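Local structure of iron-regulated outer membrane protein (Neisseria meningitidis, 4B7O) at residues S612-Y617 / G632-R637; G555-Q560 / K588-E593; L252-T257 / R265-H270; K170-Q175 / D213-Y218. The protein transports iron across the outer membrane in a TonB-dependent manner, probably as ferric siderophore complexes. All blocks are in the same frame, centred on the assembly; numbering follows the deposited sequence.

Contact 1 of 4, residues S612-Y617 / G632-R637; sequences SKPRFY and GAQVGR
Gln634 sets out with its CG trans to the backbone N (chi1 -177°) and then kinks at chi2 (60°), and this swings its terminal amide across to Ser612, Lys613 and Arg615. Ser612 turns its OG between its own N and carbonyl carbon (chi1 69°), facing the same loop. There a water sits between the segments. It accepts from Ser612 OG at 3.0 Å and from Val635 N at 2.8 Å, and donates to Ala633 O at 3.0 Å, so three polar atoms share one solvent molecule. Beside it, Pro614 lays its ring against the loop backbone, CG 3.4 Å from Ala633 O. The Gln634 amide and the Arg615 guanidinium are modelled too close together, and the orientation of the amide is doubtful, so no particular bond can be read there. Pro614 and Phe616 also touch Met112, and Ala633 shares a backbone hydrogen bond with Gly111. The contact therefore joins the end of barrel strand 603-618, the loop that leads to strand 638-647, and the plug. The clear links between loop and strand are thus a shared water and a proline ring on the backbone; direct bonds from the Gln634 amide are possible, but the model does not settle them.

Contact 2 of 4, residues G555-Q560 / K588-E593; sequences GSYFWQ and KNHGYE
Phe558 lies across Gly591 on the neighbouring strand, the aromatic-rescue arrangement of an antiparallel sheet, here in the wall of the TonB-dependent receptor barrel. Its chi1 of 58° puts CG between the backbone N and the carbonyl carbon and leans the ring toward the partner strand. Gly591 CA then stands 4.0 Å from the Phe558 ring centroid, over the face, in a CH-pi contact, with the ring lying directly on the glycine backbone. Asn589 and Glu593 border the same ring: Asn589 ND2 is 3.6 Å from Phe558 CE1, and Glu593 OE1 is 3.7 Å from Phe558 CE2. This face looks into the barrel, where Asn589 ND2 bonds Arg110 O, Glu593 OE2 makes salt bridges to Lys151 and Arg110, and Ser556 OG takes the N-H of Ser65.

The other face carries Tyr557, Trp559, His590 and Tyr592. Tyr557 has its CG opposite the backbone N (chi1 -156°), and the ring is carried over the partner strand. Its CD2 meets Tyr592 CB at 3.5 Å, while CE2 comes to the edge of the Tyr592 ring. His590, with chi1 at 65°, runs alongside Tyr557, and its ND1 donates a weak hydrogen bond of 3.5 Å to Tyr557 OH. Paired backbone hydrogen bonds join Ser556 to Glu593, Phe558 to Gly591 and Gln560 to Asn589. Gly591 O has two roles: it accepts from Phe558 N at 2.9 Å and stands 3.1 Å above the centre of the Tyr557 ring.

Contact 3 of 4, residues L252-T257 / R265-H270; sequences LAKIGT and RIVLSH
Ile255 and Leu268 lie side by side and point the same way, with Ile255 CD1 modelled 3.2 Å from Leu268 CB. The conformation of Ile255 is unusual, its chi1 of 24° well off a staggered position, and the exact placing of its end is doubtful. Further along the same face Thr257 CG2 meets Ile266 CB at 4.1 Å. On the opposite face Lys254 stretches out before bending at chi3 (-75°): its CG passes Val267 CG1 at 4.0 Å and its CE reaches Ser269 CB at 3.9 Å. Gly256 CA makes a CA-H...O contact of 3.1 Å with Ile266 O. The guanidinium of Arg265 passes beside this glycine, and Val267 CG2 rests 3.3 Å above its plane, toward the rim.

Six nearly straight backbone hydrogen bonds, two for each of the pairs Ala253-His270, Ile255-Leu268 and Thr257-Ile266, fix this register; Ala253 N to His270 O, at 2.7 Å, is one of them.

The next shell sets the two long cationic chains. Lys254 NZ is gripped by Thr171 OG1, Val172 O and Asp173 OD1, the last a salt bridge, and Arg265 NH1 makes a salt bridge to Asp213 OD1. That puts the Lys254 face toward the barrel interior and the plug end, whereas Ile255 and Leu268 are exposed. The two segments are arms of the hairpin of strands 246-259 and 264-276, with strand 212-223 bonded to its first arm and strand 303-320 to its second.

Contact 4 of 4, residues K170-Q175 / D213-Y218; sequences KTVDAQ and DGLFSY
Val172 meets Leu215 first, just past the end of the plug strand 166-171. Its CG2 branch stands opposite the backbone N, from where it approaches Leu215 CD1 to 4.0 Å, the two side chains crossing at about a right angle. At Asp173 the side chain points away from the strand and only the backbone touches: Leu215 CD1 lies 3.5 Å from Asp173 C. Asp173 occupies the N-cap position of helix 174-177, yet its carboxylate makes no capping bond and turns instead to Lys254.

Ala174, the first residue of the helix, and Leu215 carry the contact between them. The Ala174 methyl group points at the strand and settles over the backbone, with Ala174 CB 3.5 Å from Gly214 O and 4.2 Å from Asp213 CB. Leu215 lies next along the strand, CD1 3.7 Å from Ala174 N and CB 4.4 Å from Ala174 CB. Leu215 holds CG trans to its own N (chi1 152°), so that one methyl, CD1, serves Val172, Asp173 and Ala174 in turn. Leu252, Phe206 and Leu177 also pack on Leu215 from strands 246-259 and 198-209 and from the helix.

The segments thus meet by van der Waals packing of methyl groups on one another and on polar backbone atoms. The polar hold comes from the next two strands: Lys254 on strand 246-259 binds Asp173, and Arg265 on strand 264-276 binds Asp213. The carboxylates of Asp173 and Asp213 stand 5.4 Å apart, OD2 to OD2, and the two basic partners probably offset their like charges.

Contacts 3 and 4 are close neighbours, 8 Å between centres, on one side of the chain; contacts 1 and 2 form the other pair, 11 Å apart and across the chain's centre from the first. Contacts 2 and 3 are both antiparallel pairings in the barrel wall, part exposed, but contact 2 is built on aromatics over glycine and contact 3 on aliphatic chains. Contact 4 is the buried one, where methyl groups of the plug end pack on the wall; contact 1 is a partly buried loop-to-strand meeting bridged by one water. Strand 578-600 of contact 2 bonds to strand 603-618 of contact 1 (Arg615 N to Lys588 O, 2.9 Å), much as Gly256 N bonds Asp213 O between contacts 3 and 4.

Contact 1 of 4, residues S612-Y617 / G632-R637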
# COMPACT_ATOMS: atom_id res chain seq x y z
N SER A 612 -7.43 -16.12 -4.91
CA SER A 612 -8.54 -15.22 -4.96
C SER A 612 -9.02 -15.14 -6.42
O SER A 612 -8.40 -15.71 -7.31
CB SER A 612 -8.15 -13.87 -4.36
OG SER A 612 -7.22 -13.17 -5.16
N LYS A 613 -10.19 -14.53 -6.65
CA LYS A 613 -10.82 -14.52 -7.98
C LYS A 613 -11.52 -13.19 -8.30
O LYS A 613 -12.71 -13.17 -8.41
CB LYS A 613 -11.81 -15.65 -8.06
CG LYS A 613 -12.13 -16.12 -9.44
CD LYS A 613 -13.50 -16.78 -9.40
CE LYS A 613 -13.57 -18.02 -10.28
NZ LYS A 613 -14.00 -17.58 -11.63
N PRO A 614 -10.76 -12.09 -8.46
CA PRO A 614 -11.34 -10.77 -8.63
C PRO A 614 -11.90 -10.60 -10.01
O PRO A 614 -11.23 -10.89 -10.98
CB PRO A 614 -10.17 -9.84 -8.41
CG PRO A 614 -9.00 -10.64 -8.83
CD PRO A 614 -9.30 -12.05 -8.47
N ARG A 615 -13.17 -10.25 -10.08
CA ARG A 615 -13.91 -10.25 -11.35
C ARG A 615 -14.67 -8.95 -11.45
O ARG A 615 -15.37 -8.57 -10.52
CB ARG A 615 -14.85 -11.44 -11.41
CG ARG A 615 -14.11 -12.68 -11.82
CD ARG A 615 -13.11 -12.43 -12.94
NE ARG A 615 -12.51 -13.70 -13.34
CZ ARG A 615 -11.44 -14.26 -12.77
NH1 ARG A 615 -10.81 -13.65 -11.79
NH2 ARG A 615 -10.99 -15.45 -13.17
N PHE A 616 -14.48 -8.23 -12.56
CA PHE A 616 -15.07 -6.88 -12.76
C PHE A 616 -16.16 -6.97 -13.82
O PHE A 616 -15.87 -7.39 -14.94
CB PHE A 616 -13.97 -5.91 -13.19
CG PHE A 616 -13.08 -5.46 -12.06
CD1 PHE A 616 -12.30 -6.38 -11.35
CD2 PHE A 616 -12.97 -4.11 -11.75
CE1 PHE A 616 -11.48 -5.98 -10.31
CE2 PHE A 616 -12.15 -3.67 -10.70
CZ PHE A 616 -11.40 -4.62 -9.98
N TYR A 617 -17.41 -6.64 -13.45
CA TYR A 617 -18.57 -6.82 -14.36
C TYR A 617 -19.07 -5.50 -14.88
O TYR A 617 -19.37 -4.58 -14.08
CB TYR A 617 -19.76 -7.44 -13.64
CG TYR A 617 -19.54 -8.83 -13.20
CD1 TYR A 617 -18.82 -9.10 -12.03
CD2 TYR A 617 -20.03 -9.89 -13.94
CE1 TYR A 617 -18.59 -10.40 -11.62
CE2 TYR A 617 -19.82 -11.20 -13.54
CZ TYR A 617 -19.11 -11.44 -12.37
OH TYR A 617 -18.86 -12.70 -11.92
N GLY A 632 -6.57 -4.36 -10.13
CA GLY A 632 -6.18 -5.62 -9.57
C GLY A 632 -5.71 -6.49 -10.68
O GLY A 632 -5.63 -6.02 -11.82
N ALA A 633 -5.39 -7.74 -10.32
CA ALA A 633 -4.97 -8.78 -11.24
C ALA A 633 -5.50 -10.12 -10.72
O ALA A 633 -5.63 -10.31 -9.49
CB ALA A 633 -3.45 -8.85 -11.31
N GLN A 634 -5.81 -11.03 -11.66
CA GLN A 634 -5.92 -12.47 -11.34
C GLN A 634 -4.55 -13.18 -11.10
O GLN A 634 -3.90 -13.65 -12.05
CB GLN A 634 -6.66 -13.22 -12.46
CG GLN A 634 -6.89 -14.72 -12.18
CD GLN A 634 -7.73 -14.94 -10.92
OE1 GLN A 634 -7.20 -15.21 -9.80
NE2 GLN A 634 -9.05 -14.80 -11.08
N VAL A 635 -4.12 -13.22 -9.84
CA VAL A 635 -2.84 -13.80 -9.43
C VAL A 635 -3.08 -15.33 -9.36
O VAL A 635 -4.22 -15.80 -9.16
CB VAL A 635 -2.37 -13.18 -8.09
CG1 VAL A 635 -0.97 -13.65 -7.69
CG2 VAL A 635 -2.30 -11.66 -8.23
N GLY A 636 -2.03 -16.10 -9.58
CA GLY A 636 -2.14 -17.55 -9.57
C GLY A 636 -2.05 -17.92 -8.10
O GLY A 636 -1.69 -17.10 -7.26
N ARG A 637 -2.44 -19.12 -7.76
CA ARG A 637 -2.41 -19.50 -6.36
C ARG A 637 -0.99 -19.32 -5.83
O ARG A 637 -0.04 -19.81 -6.43
CB ARG A 637 -2.80 -20.97 -6.23
CG ARG A 637 -3.09 -21.40 -4.80
CD ARG A 637 -4.07 -22.54 -4.83
NE ARG A 637 -3.36 -23.76 -5.09
CZ ARG A 637 -3.93 -24.85 -5.56
NH1 ARG A 637 -5.22 -24.87 -5.83
NH2 ARG A 637 -3.20 -25.91 -5.77
O HOH W 1 -6.07 -12.85 -7.93

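Contact 2 of 4, residues G555-Q560 / K588-E593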
# COMPACT_ATOMS: atom_id res chain seq x y z
N GLY A 555 -6.91 -19.53 8.94
CA GLY A 555 -7.52 -19.58 7.65
C GLY A 555 -8.64 -18.55 7.55
O GLY A 555 -9.10 -18.04 8.55
N SER A 556 -9.06 -18.26 6.33
CA SER A 556 -10.09 -17.33 6.08
C SER A 556 -10.73 -17.76 4.81
O SER A 556 -10.08 -18.38 4.00
CB SER A 556 -9.52 -15.92 5.82
OG SER A 556 -9.31 -15.19 7.03
N TYR A 557 -12.00 -17.41 4.63
CA TYR A 557 -12.67 -17.46 3.35
C TYR A 557 -13.49 -16.20 3.21
O TYR A 557 -14.17 -15.83 4.14
CB TYR A 557 -13.56 -18.67 3.23
CG TYR A 557 -13.76 -19.01 1.80
CD1 TYR A 557 -14.61 -18.26 0.99
CD2 TYR A 557 -13.01 -20.02 1.22
CE1 TYR A 557 -14.78 -18.57 -0.36
CE2 TYR A 557 -13.14 -20.34 -0.10
CZ TYR A 557 -14.03 -19.63 -0.88
OH TYR A 557 -14.11 -19.95 -2.19
N PHE A 558 -13.41 -15.52 2.08
CA PHE A 558 -14.06 -14.22 2.01
C PHE A 558 -14.90 -14.11 0.77
O PHE A 558 -14.62 -14.76 -0.21
CB PHE A 558 -13.04 -13.07 2.04
CG PHE A 558 -12.05 -13.15 0.93
CD1 PHE A 558 -12.37 -12.62 -0.32
CD2 PHE A 558 -10.85 -13.84 1.12
CE1 PHE A 558 -11.47 -12.71 -1.38
CE2 PHE A 558 -9.95 -13.95 0.07
CZ PHE A 558 -10.26 -13.39 -1.18
N TRP A 559 -15.95 -13.31 0.84
CA TRP A 559 -16.73 -13.05 -0.36
C TRP A 559 -17.00 -11.60 -0.41
O TRP A 559 -17.36 -10.98 0.61
CB TRP A 559 -18.05 -13.70 -0.26
CG TRP A 559 -18.03 -15.19 -0.21
CD1 TRP A 559 -18.22 -16.05 -1.26
CD2 TRP A 559 -17.88 -16.03 0.98
NE1 TRP A 559 -18.19 -17.33 -0.83
CE2 TRP A 559 -18.01 -17.40 0.51
CE3 TRP A 559 -17.67 -15.79 2.34
CZ2 TRP A 559 -17.94 -18.48 1.37
CZ3 TRP A 559 -17.60 -16.88 3.21
CH2 TRP A 559 -17.71 -18.21 2.72
N GLN A 560 -16.83 -11.01 -1.59
CA GLN A 560 -17.03 -9.61 -1.62
C GLN A 560 -17.72 -9.17 -2.84
O GLN A 560 -17.46 -9.67 -3.91
CB GLN A 560 -15.73 -8.88 -1.43
CG GLN A 560 -15.94 -7.52 -0.75
CD GLN A 560 -14.84 -6.63 -1.16
OE1 GLN A 560 -14.36 -5.79 -0.40
NE2 GLN A 560 -14.35 -6.86 -2.40
N LYS A 588 -17.04 -8.51 -8.02
CA LYS A 588 -17.07 -9.66 -7.10
C LYS A 588 -15.72 -10.28 -6.88
O LYS A 588 -14.90 -10.37 -7.80
CB LYS A 588 -18.07 -10.71 -7.57
CG LYS A 588 -19.47 -10.33 -7.08
CD LYS A 588 -20.53 -11.18 -7.71
CE LYS A 588 -21.90 -10.60 -7.38
NZ LYS A 588 -22.15 -10.78 -5.93
N ASN A 589 -15.47 -10.67 -5.65
CA ASN A 589 -14.25 -11.38 -5.33
C ASN A 589 -14.46 -12.43 -4.24
O ASN A 589 -15.18 -12.18 -3.28
CB ASN A 589 -13.23 -10.39 -4.85
CG ASN A 589 -11.81 -10.96 -4.86
OD1 ASN A 589 -11.53 -11.95 -5.54
ND2 ASN A 589 -10.93 -10.35 -4.09
N HIS A 590 -13.81 -13.58 -4.35
CA HIS A 590 -13.88 -14.55 -3.26
C HIS A 590 -12.65 -15.37 -3.19
O HIS A 590 -11.84 -15.34 -4.09
CB HIS A 590 -15.09 -15.43 -3.44
CG HIS A 590 -15.05 -16.32 -4.67
ND1 HIS A 590 -14.48 -17.56 -4.66
CD2 HIS A 590 -15.68 -16.19 -5.92
CE1 HIS A 590 -14.69 -18.17 -5.86
NE2 HIS A 590 -15.40 -17.32 -6.63
N GLY A 591 -12.47 -16.11 -2.14
CA GLY A 591 -11.19 -16.83 -2.04
C GLY A 591 -10.82 -17.19 -0.65
O GLY A 591 -11.66 -17.05 0.27
N TYR A 592 -9.59 -17.65 -0.47
CA TYR A 592 -9.20 -18.12 0.85
C TYR A 592 -7.72 -17.97 1.04
O TYR A 592 -6.98 -17.76 0.06
CB TYR A 592 -9.57 -19.63 0.98
CG TYR A 592 -8.87 -20.48 -0.04
CD1 TYR A 592 -7.54 -20.88 0.16
CD2 TYR A 592 -9.49 -20.83 -1.23
CE1 TYR A 592 -6.84 -21.63 -0.77
CE2 TYR A 592 -8.81 -21.63 -2.17
CZ TYR A 592 -7.49 -21.99 -1.92
OH TYR A 592 -6.81 -22.73 -2.83
N GLU A 593 -7.31 -18.12 2.30
CA GLU A 593 -5.92 -18.16 2.65
C GLU A 593 -5.75 -19.04 3.92
O GLU A 593 -6.62 -19.05 4.78
CB GLU A 593 -5.38 -16.76 2.90
CG GLU A 593 -6.37 -15.89 3.60
CD GLU A 593 -6.45 -14.44 3.08
OE1 GLU A 593 -6.73 -14.17 1.88
OE2 GLU A 593 -6.28 -13.56 3.94

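Contact 3 of 4, residues L252-T257 / R265-H270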
# COMPACT_ATOMS: atom_id res chain seq x y z
N LEU A 252 13.45 10.85 8.80
CA LEU A 252 12.32 10.98 9.71
C LEU A 252 12.79 11.79 10.88
O LEU A 252 13.82 11.47 11.50
CB LEU A 252 11.88 9.60 10.18
CG LEU A 252 10.81 9.50 11.26
CD1 LEU A 252 9.48 10.16 10.90
CD2 LEU A 252 10.60 8.03 11.58
N ALA A 253 12.06 12.86 11.18
CA ALA A 253 12.30 13.56 12.45
C ALA A 253 11.04 13.49 13.33
O ALA A 253 9.89 13.74 12.86
CB ALA A 253 12.72 15.00 12.23
N LYS A 254 11.23 13.13 14.59
CA LYS A 254 10.08 12.86 15.40
C LYS A 254 10.32 13.35 16.82
O LYS A 254 11.35 13.00 17.42
CB LYS A 254 9.81 11.35 15.38
CG LYS A 254 8.78 10.86 16.36
CD LYS A 254 8.41 9.40 16.13
CE LYS A 254 7.50 9.24 14.92
NZ LYS A 254 7.10 7.80 14.78
N ILE A 255 9.41 14.15 17.38
CA ILE A 255 9.52 14.49 18.82
C ILE A 255 8.26 14.12 19.56
O ILE A 255 7.13 14.24 19.05
CB ILE A 255 9.80 15.97 19.09
CG1 ILE A 255 9.33 16.82 17.93
CG2 ILE A 255 11.27 16.26 19.14
CD1 ILE A 255 8.03 17.53 18.19
N GLY A 256 8.43 13.69 20.79
CA GLY A 256 7.28 13.28 21.51
C GLY A 256 7.37 13.58 22.97
O GLY A 256 8.46 13.61 23.60
N THR A 257 6.19 13.75 23.52
CA THR A 257 6.13 14.00 24.94
C THR A 257 4.98 13.28 25.59
O THR A 257 3.90 13.10 25.02
CB THR A 257 6.17 15.54 25.29
OG1 THR A 257 5.87 15.77 26.68
CG2 THR A 257 5.22 16.36 24.37
N ARG A 265 -0.05 11.57 25.56
CA ARG A 265 1.11 11.56 24.73
C ARG A 265 0.86 12.40 23.48
O ARG A 265 -0.22 12.31 22.91
CB ARG A 265 1.44 10.11 24.38
CG ARG A 265 2.79 9.94 23.75
CD ARG A 265 2.88 8.56 23.10
NE ARG A 265 4.09 8.42 22.30
CZ ARG A 265 5.29 8.96 22.58
NH1 ARG A 265 5.49 9.72 23.66
NH2 ARG A 265 6.31 8.74 21.78
N ILE A 266 1.83 13.23 23.11
CA ILE A 266 1.79 14.01 21.88
C ILE A 266 3.06 13.70 21.09
O ILE A 266 4.18 13.68 21.63
CB ILE A 266 1.80 15.55 22.17
CG1 ILE A 266 0.74 15.88 23.18
CG2 ILE A 266 1.40 16.38 20.97
CD1 ILE A 266 -0.58 16.11 22.49
N VAL A 267 2.88 13.46 19.82
CA VAL A 267 3.99 13.15 18.94
C VAL A 267 3.83 14.00 17.70
O VAL A 267 2.74 14.00 17.03
CB VAL A 267 3.90 11.69 18.47
CG1 VAL A 267 5.02 11.40 17.51
CG2 VAL A 267 3.92 10.72 19.65
N LEU A 268 4.92 14.70 17.39
CA LEU A 268 4.96 15.49 16.19
C LEU A 268 6.01 14.92 15.28
O LEU A 268 7.17 14.69 15.68
CB LEU A 268 5.35 16.92 16.51
CG LEU A 268 5.43 17.79 15.26
CD1 LEU A 268 4.06 17.92 14.65
CD2 LEU A 268 5.91 19.17 15.62
N SER A 269 5.65 14.71 14.03
CA SER A 269 6.63 14.13 13.24
C SER A 269 6.67 14.64 11.82
O SER A 269 5.60 14.98 11.19
CB SER A 269 6.41 12.61 13.27
OG SER A 269 5.39 12.29 12.37
N HIS A 270 7.89 14.58 11.29
CA HIS A 270 8.10 14.85 9.87
C HIS A 270 8.90 13.85 9.10
O HIS A 270 9.99 13.45 9.49
CB HIS A 270 8.65 16.25 9.62
CG HIS A 270 8.75 16.55 8.19
ND1 HIS A 270 7.67 16.91 7.45
CD2 HIS A 270 9.82 16.45 7.30
CE1 HIS A 270 8.03 17.05 6.18
NE2 HIS A 270 9.37 16.77 6.09

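Contact 4 of 4, residues K170-Q175 / D213-Y218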
# COMPACT_ATOMS: atom_id res chain seq x y z
N LYS A 170 3.60 1.89 10.97
CA LYS A 170 3.84 2.93 11.93
C LYS A 170 5.31 3.22 11.88
O LYS A 170 6.13 2.28 11.81
CB LYS A 170 3.46 2.54 13.35
CG LYS A 170 2.02 2.12 13.54
CD LYS A 170 1.85 1.77 15.00
CE LYS A 170 0.66 0.91 15.21
NZ LYS A 170 -0.48 1.83 15.51
N THR A 171 5.64 4.51 11.95
CA THR A 171 7.01 4.92 11.82
C THR A 171 7.75 4.57 13.13
O THR A 171 7.12 4.41 14.17
CB THR A 171 7.13 6.42 11.44
OG1 THR A 171 6.46 7.23 12.43
CG2 THR A 171 6.51 6.67 10.07
N VAL A 172 9.06 4.44 13.07
CA VAL A 172 9.82 4.11 14.26
C VAL A 172 9.85 5.28 15.27
O VAL A 172 9.63 6.44 14.93
CB VAL A 172 11.24 3.61 13.86
CG1 VAL A 172 11.87 4.56 12.89
CG2 VAL A 172 12.13 3.45 15.08
N ASP A 173 10.10 4.92 16.53
CA ASP A 173 10.07 5.76 17.72
C ASP A 173 11.39 5.55 18.42
O ASP A 173 12.00 4.49 18.31
CB ASP A 173 9.05 5.16 18.70
CG ASP A 173 7.73 5.75 18.57
OD1 ASP A 173 7.48 6.49 17.59
OD2 ASP A 173 6.91 5.51 19.47
N ALA A 174 11.78 6.50 19.24
CA ALA A 174 12.99 6.39 20.01
C ALA A 174 12.96 5.14 20.86
O ALA A 174 13.97 4.46 21.01
CB ALA A 174 13.15 7.65 20.89
N GLN A 175 11.79 4.86 21.43
CA GLN A 175 11.58 3.72 22.32
C GLN A 175 11.98 2.38 21.64
O GLN A 175 12.66 1.56 22.23
CB GLN A 175 10.09 3.73 22.83
CG GLN A 175 9.67 2.59 23.77
CD GLN A 175 10.64 2.37 24.95
OE1 GLN A 175 11.50 1.46 24.91
NE2 GLN A 175 10.53 3.21 25.99
N ASP A 213 10.80 12.35 24.28
CA ASP A 213 11.58 11.43 23.46
C ASP A 213 11.71 11.96 22.04
O ASP A 213 10.83 12.67 21.52
CB ASP A 213 10.96 10.02 23.51
CG ASP A 213 9.52 10.03 23.06
OD1 ASP A 213 8.58 10.38 23.85
OD2 ASP A 213 9.35 9.73 21.86
N GLY A 214 12.81 11.65 21.43
CA GLY A 214 12.99 12.19 20.10
C GLY A 214 13.84 11.32 19.21
O GLY A 214 14.68 10.54 19.68
N LEU A 215 13.65 11.45 17.91
CA LEU A 215 14.49 10.71 17.06
C LEU A 215 14.78 11.48 15.78
O LEU A 215 13.92 12.16 15.27
CB LEU A 215 13.81 9.36 16.85
CG LEU A 215 13.95 8.49 15.64
CD1 LEU A 215 13.55 7.09 16.08
CD2 LEU A 215 13.01 9.00 14.59
N PHE A 216 16.00 11.36 15.28
CA PHE A 216 16.22 11.76 13.89
C PHE A 216 16.87 10.64 13.08
O PHE A 216 17.88 10.07 13.49
CB PHE A 216 16.97 13.09 13.76
CG PHE A 216 17.29 13.45 12.35
CD1 PHE A 216 16.32 14.03 11.53
CD2 PHE A 216 18.55 13.14 11.80
CE1 PHE A 216 16.61 14.33 10.19
CE2 PHE A 216 18.84 13.43 10.47
CZ PHE A 216 17.87 14.03 9.66
N SER A 217 16.29 10.35 11.93
CA SER A 217 16.79 9.24 11.12
C SER A 217 16.94 9.52 9.63
O SER A 217 16.03 10.05 8.99
CB SER A 217 15.89 8.05 11.28
OG SER A 217 16.71 6.98 11.48
N TYR A 218 18.07 9.09 9.08
CA TYR A 218 18.39 9.29 7.70
C TYR A 218 18.74 7.94 7.04
O TYR A 218 19.47 7.14 7.63
CB TYR A 218 19.60 10.23 7.60
CG TYR A 218 20.04 10.40 6.17
CD1 TYR A 218 19.26 11.16 5.27
CD2 TYR A 218 21.19 9.78 5.70
CE1 TYR A 218 19.64 11.30 3.94
CE2 TYR A 218 21.58 9.93 4.37
CZ TYR A 218 20.80 10.69 3.50
OH TYR A 218 21.19 10.83 2.19